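Local coordinates for protein 2-nitropropane dioxygenase (Streptomyces ansochromogenes, PDB 3BW2) that probably oxidises alkyl nitronates such as propionate 3-nitronate with molecular oxygen, using a bound flavin mononucleotide as cofactor, at residues E83-A86 / H87-A90; S246-G250 / P251-A255. All coordinates share one frame; numbering follows the deposited sequence.

Contact 1: E83-A86 / H87-A90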
loop_
_atom_site.group_PDB
_atom_site.type_symbol
_atom_site.label_atom_id
_atom_site.label_comp_id
_atom_site.label_asym_id
_atom_site.label_seq_id
_atom_site.Cartn_x
_atom_site.Cartn_y
_atom_site.Cartn_z
ATOM N N GLU A 83 -17.195 -3.594 -27.323
ATOM C CA GLU A 83 -17.858 -4.595 -28.149
ATOM C C GLU A 83 -17.229 -5.969 -27.919
ATOM O O GLU A 83 -17.929 -6.972 -27.792
ATOM C CB GLU A 83 -17.729 -4.209 -29.623
ATOM C CG GLU A 83 -18.543 -5.062 -30.571
ATOM C CD GLU A 83 -18.286 -4.713 -32.026
ATOM O OE1 GLU A 83 -18.403 -3.521 -32.385
ATOM O OE2 GLU A 83 -17.969 -5.632 -32.811
ATOM N N VAL A 84 -15.901 -6.001 -27.871
ATOM C CA VAL A 84 -15.167 -7.241 -27.654
ATOM C C VAL A 84 -15.434 -7.830 -26.270
ATOM O O VAL A 84 -15.598 -9.041 -26.124
ATOM C CB VAL A 84 -13.647 -7.024 -27.817
ATOM C CG1 VAL A 84 -12.883 -8.269 -27.379
ATOM C CG2 VAL A 84 -13.330 -6.711 -29.263
ATOM N N TYR A 85 -15.475 -6.971 -25.256
ATOM C CA TYR A 85 -15.721 -7.431 -23.895
ATOM C C TYR A 85 -17.140 -7.973 -23.786
ATOM O O TYR A 85 -17.370 -9.012 -23.164
ATOM C CB TYR A 85 -15.517 -6.285 -22.901
ATOM C CG TYR A 85 -15.395 -6.737 -21.465
ATOM C CD1 TYR A 85 -14.475 -7.723 -21.103
ATOM C CD2 TYR A 85 -16.178 -6.164 -20.461
ATOM C CE1 TYR A 85 -14.333 -8.127 -19.777
ATOM C CE2 TYR A 85 -16.045 -6.559 -19.130
ATOM C CZ TYR A 85 -15.120 -7.541 -18.796
ATOM O OH TYR A 85 -14.968 -7.924 -17.485
ATOM N N ALA A 86 -18.087 -7.268 -24.398
ATOM C CA ALA A 86 -19.483 -7.692 -24.381
ATOM C C ALA A 86 -19.569 -9.104 -24.947
ATOM O O ALA A 86 -20.244 -9.977 -24.396
ATOM C CB ALA A 86 -20.325 -6.743 -25.217
ATOM N N HIS A 87 -18.876 -9.317 -26.060
ATOM C CA HIS A 87 -18.850 -10.617 -26.714
ATOM C C HIS A 87 -18.346 -11.683 -25.743
ATOM O O HIS A 87 -18.940 -12.755 -25.612
ATOM C CB HIS A 87 -17.935 -10.555 -27.940
ATOM C CG HIS A 87 -17.747 -11.872 -28.626
ATOM N ND1 HIS A 87 -18.786 -12.559 -29.218
ATOM C CD2 HIS A 87 -16.638 -12.622 -28.826
ATOM C CE1 HIS A 87 -18.324 -13.675 -29.754
ATOM N NE2 HIS A 87 -17.023 -13.738 -29.529
ATOM N N GLN A 88 -17.253 -11.374 -25.053
ATOM C CA GLN A 88 -16.655 -12.301 -24.101
ATOM C C GLN A 88 -17.564 -12.590 -22.911
ATOM O O GLN A 88 -17.339 -13.548 -22.174
ATOM C CB GLN A 88 -15.316 -11.746 -23.611
ATOM C CG GLN A 88 -14.347 -11.429 -24.742
ATOM C CD GLN A 88 -13.086 -10.744 -24.258
ATOM O OE1 GLN A 88 -13.144 -9.793 -23.477
ATOM N NE2 GLN A 88 -11.937 -11.216 -24.730
ATOM N N LEU A 89 -18.588 -11.762 -22.723
ATOM C CA LEU A 89 -19.526 -11.950 -21.618
ATOM C C LEU A 89 -20.790 -12.696 -22.047
ATOM O O LEU A 89 -21.698 -12.897 -21.238
ATOM C CB LEU A 89 -19.923 -10.597 -21.017
ATOM C CG LEU A 89 -18.831 -9.801 -20.299
ATOM C CD1 LEU A 89 -19.388 -8.459 -19.847
ATOM C CD2 LEU A 89 -18.314 -10.597 -19.107
ATOM N N ALA A 90 -20.850 -13.106 -23.313
ATOM C CA ALA A 90 -22.020 -13.818 -23.821
ATOM C C ALA A 90 -22.343 -15.038 -22.966
ATOM O O ALA A 90 -23.510 -15.329 -22.709
ATOM C CB ALA A 90 -21.792 -14.241 -25.267
#

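Contact 2: S246-G250 / P251-A255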
loop_
_atom_site.group_PDB
_atom_site.type_symbol
_atom_site.label_atom_id
_atom_site.label_comp_id
_atom_site.label_asym_id
_atom_site.label_seq_id
_atom_site.Cartn_x
_atom_site.Cartn_y
_atom_site.Cartn_z
ATOM N N SER A 246 -25.676 -2.133 7.347
ATOM C CA SER A 246 -25.223 -2.145 5.961
ATOM C C SER A 246 -26.206 -2.915 5.104
ATOM O O SER A 246 -26.682 -3.984 5.495
ATOM C CB SER A 246 -23.846 -2.799 5.840
ATOM O OG SER A 246 -23.579 -3.111 4.485
ATOM N N GLY A 247 -26.498 -2.379 3.924
ATOM C CA GLY A 247 -27.435 -3.042 3.040
ATOM C C GLY A 247 -26.763 -3.960 2.041
ATOM O O GLY A 247 -27.394 -4.393 1.081
ATOM N N ALA A 248 -25.484 -4.255 2.257
ATOM C CA ALA A 248 -24.751 -5.137 1.356
ATOM C C ALA A 248 -25.377 -6.526 1.396
ATOM O O ALA A 248 -25.783 -6.994 2.453
ATOM C CB ALA A 248 -23.285 -5.216 1.769
ATOM N N PRO A 249 -25.465 -7.198 0.237
ATOM C CA PRO A 249 -26.046 -8.538 0.154
ATOM C C PRO A 249 -25.355 -9.511 1.101
ATOM O O PRO A 249 -24.154 -9.388 1.360
ATOM C CB PRO A 249 -25.834 -8.913 -1.310
ATOM C CG PRO A 249 -25.907 -7.587 -2.006
ATOM C CD PRO A 249 -25.078 -6.712 -1.100
ATOM N N GLY A 250 -26.118 -10.477 1.608
ATOM C CA GLY A 250 -25.565 -11.460 2.522
ATOM C C GLY A 250 -24.347 -12.185 1.976
ATOM O O GLY A 250 -23.376 -12.386 2.707
ATOM N N PRO A 251 -24.366 -12.608 0.701
ATOM C CA PRO A 251 -23.207 -13.311 0.137
ATOM C C PRO A 251 -21.965 -12.417 0.117
ATOM O O PRO A 251 -20.828 -12.902 0.161
ATOM C CB PRO A 251 -23.676 -13.679 -1.275
ATOM C CG PRO A 251 -25.159 -13.808 -1.116
ATOM C CD PRO A 251 -25.500 -12.631 -0.239
ATOM N N HIS A 252 -22.193 -11.107 0.047
ATOM C CA HIS A 252 -21.102 -10.144 0.024
ATOM C C HIS A 252 -20.524 -10.002 1.433
ATOM O O HIS A 252 -19.308 -10.022 1.622
ATOM C CB HIS A 252 -21.614 -8.795 -0.504
ATOM C CG HIS A 252 -20.530 -7.802 -0.789
ATOM N ND1 HIS A 252 -20.740 -6.673 -1.553
ATOM C CD2 HIS A 252 -19.234 -7.753 -0.396
ATOM C CE1 HIS A 252 -19.622 -5.972 -1.616
ATOM N NE2 HIS A 252 -18.693 -6.604 -0.921
ATOM N N LYS A 253 -21.394 -9.866 2.428
ATOM C CA LYS A 253 -20.935 -9.757 3.807
ATOM C C LYS A 253 -20.228 -11.050 4.215
ATOM O O LYS A 253 -19.204 -11.023 4.895
ATOM C CB LYS A 253 -22.113 -9.505 4.753
ATOM C CG LYS A 253 -22.796 -8.155 4.595
ATOM C CD LYS A 253 -23.903 -7.991 5.629
ATOM C CE LYS A 253 -24.464 -6.572 5.619
ATOM N NZ LYS A 253 -25.544 -6.398 6.630
ATOM N N ARG A 254 -20.772 -12.185 3.786
ATOM C CA ARG A 254 -20.194 -13.483 4.129
ATOM C C ARG A 254 -18.815 -13.705 3.515
ATOM O O ARG A 254 -17.932 -14.286 4.143
ATOM C CB ARG A 254 -21.144 -14.611 3.697
ATOM C CG ARG A 254 -22.425 -14.697 4.535
ATOM C CD ARG A 254 -23.196 -15.998 4.301
ATOM N NE ARG A 254 -23.913 -16.021 3.028
ATOM C CZ ARG A 254 -25.097 -15.446 2.823
ATOM N NH1 ARG A 254 -25.705 -14.796 3.806
ATOM N NH2 ARG A 254 -25.675 -15.524 1.635
ATOM N N ALA A 255 -18.632 -13.225 2.291
ATOM C CA ALA A 255 -17.370 -13.389 1.580
ATOM C C ALA A 255 -16.173 -12.727 2.260
ATOM O O ALA A 255 -15.061 -13.252 2.210
ATOM C CB ALA A 255 -17.515 -12.861 0.146
#

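Contact 1: E83-A86 / H87-A90
His-87 N donates to Glu-83 O and Gln-88 N to Val-84 O, both at 3.1 Å, the i to i+4 bonds of the last turn of an alpha helix. One residue on the pattern tightens: Leu-89 N lies 3.0 Å from Ala-86 O, an i to i+3 bond reached from above the carbonyl plane, while its bond to Tyr-85 O is weak and bent (120°). Gln-88 turns its CG beside its own backbone N (chi1 -55°) and runs back along the helix. Its CD lies 4.0 Å from Val-84 CG1, and OE1 comes to the edge of the Tyr-85 ring, 3.4 Å from CD1, with amide and ring planes 72° apart. With an alanine at this position, the Tyr-85 ring edge and Val-84 CG1 would probably lose the amide that lies against them. On the inner side, Leu-89 CG lies over one face of the same ring, and its CD1 packs 3.9 Å from Tyr-85 CE2. The phenol OH is hydrogen-bonded to Ala-269 O. Tyr-85 and Leu-89 thus seat the end of helix 81-88 against Phe-282 and His-286 of helix 281-286, while Ala-86 and Leu-89 meet Leu-300 of helix 296-311.

Contact 2: S246-G250 / P251-A255
Lys-253 reaches back from the first turn of its helix to the loop seven residues earlier, where NZ donates to Ser-246 O at 2.9 Å. Its CG stands beside its own backbone N (chi1 -67°), and from there the fully extended chain runs along the loop, CG lying 4.1 Å from Ala-248 CB and CE passing Ala-248 O and Ser-246 OG. A second backbone acceptor, Thr-243 O, also takes a hydrogen bond from NZ, so the ammonium group ties two points of the loop to the helix. Ser-246 OG accepts from Ala-248 N at 3.1 Å in an ST turn and is also hydrogen-bonded to Leu-241 O, two bonds that are likely to steady the bend carrying the Ser-246 carbonyl.

At the helix start, Pro-249 occupies the N-cap. Its O receives Lys-253 N nearly in line with the carbonyl (C=O...N 163°) and a weak, bent bond from His-252 N. Arg-254 N continues the series to Gly-250 O at 2.8 Å. Beyond that bond the Arg-254 chain bends at chi3 (-75°) and folds its guanidinium over the peptide entering Pro-251, with Gly-250 C 3.3 Å above the centre of the group's plane. Pro-249 CB meets Pro-251 CD at 3.9 Å, and Pro-249 CD approaches His-252 CB.

The imidazole of His-252 leads away from 246-250: its NE2 is hydrogen-bonded to Trp-320 O, and the side chain lies about 5 Å from the flavin mononucleotide. The arrangement is a proline-bearing helix N-terminus, entered through an ST turn, beside the cofactor site of a TIM-barrel flavoprotein.

Both contacts are local, each at one end of its own short helix: contact 1 at the C-terminal end of helix 81-88, contact 2 at the N-terminal start of helix 250-255. They are separate in space, with centres 28 Å apart and nearest atoms about 17 Å apart. Contact 2 is the one near the cofactor; besides its closeness to the flavin mononucleotide, the His-252 side chain is about 7 Å from that of Thr-238, a residue of the FMN site. Contact 1 is remote from the flavin site, its centre about 27 Å from the centre of the chain, against about 16 Å for contact 2. Contact 1 thus belongs to the periphery of the chain and contact 2 to the surroundings of the cofactor.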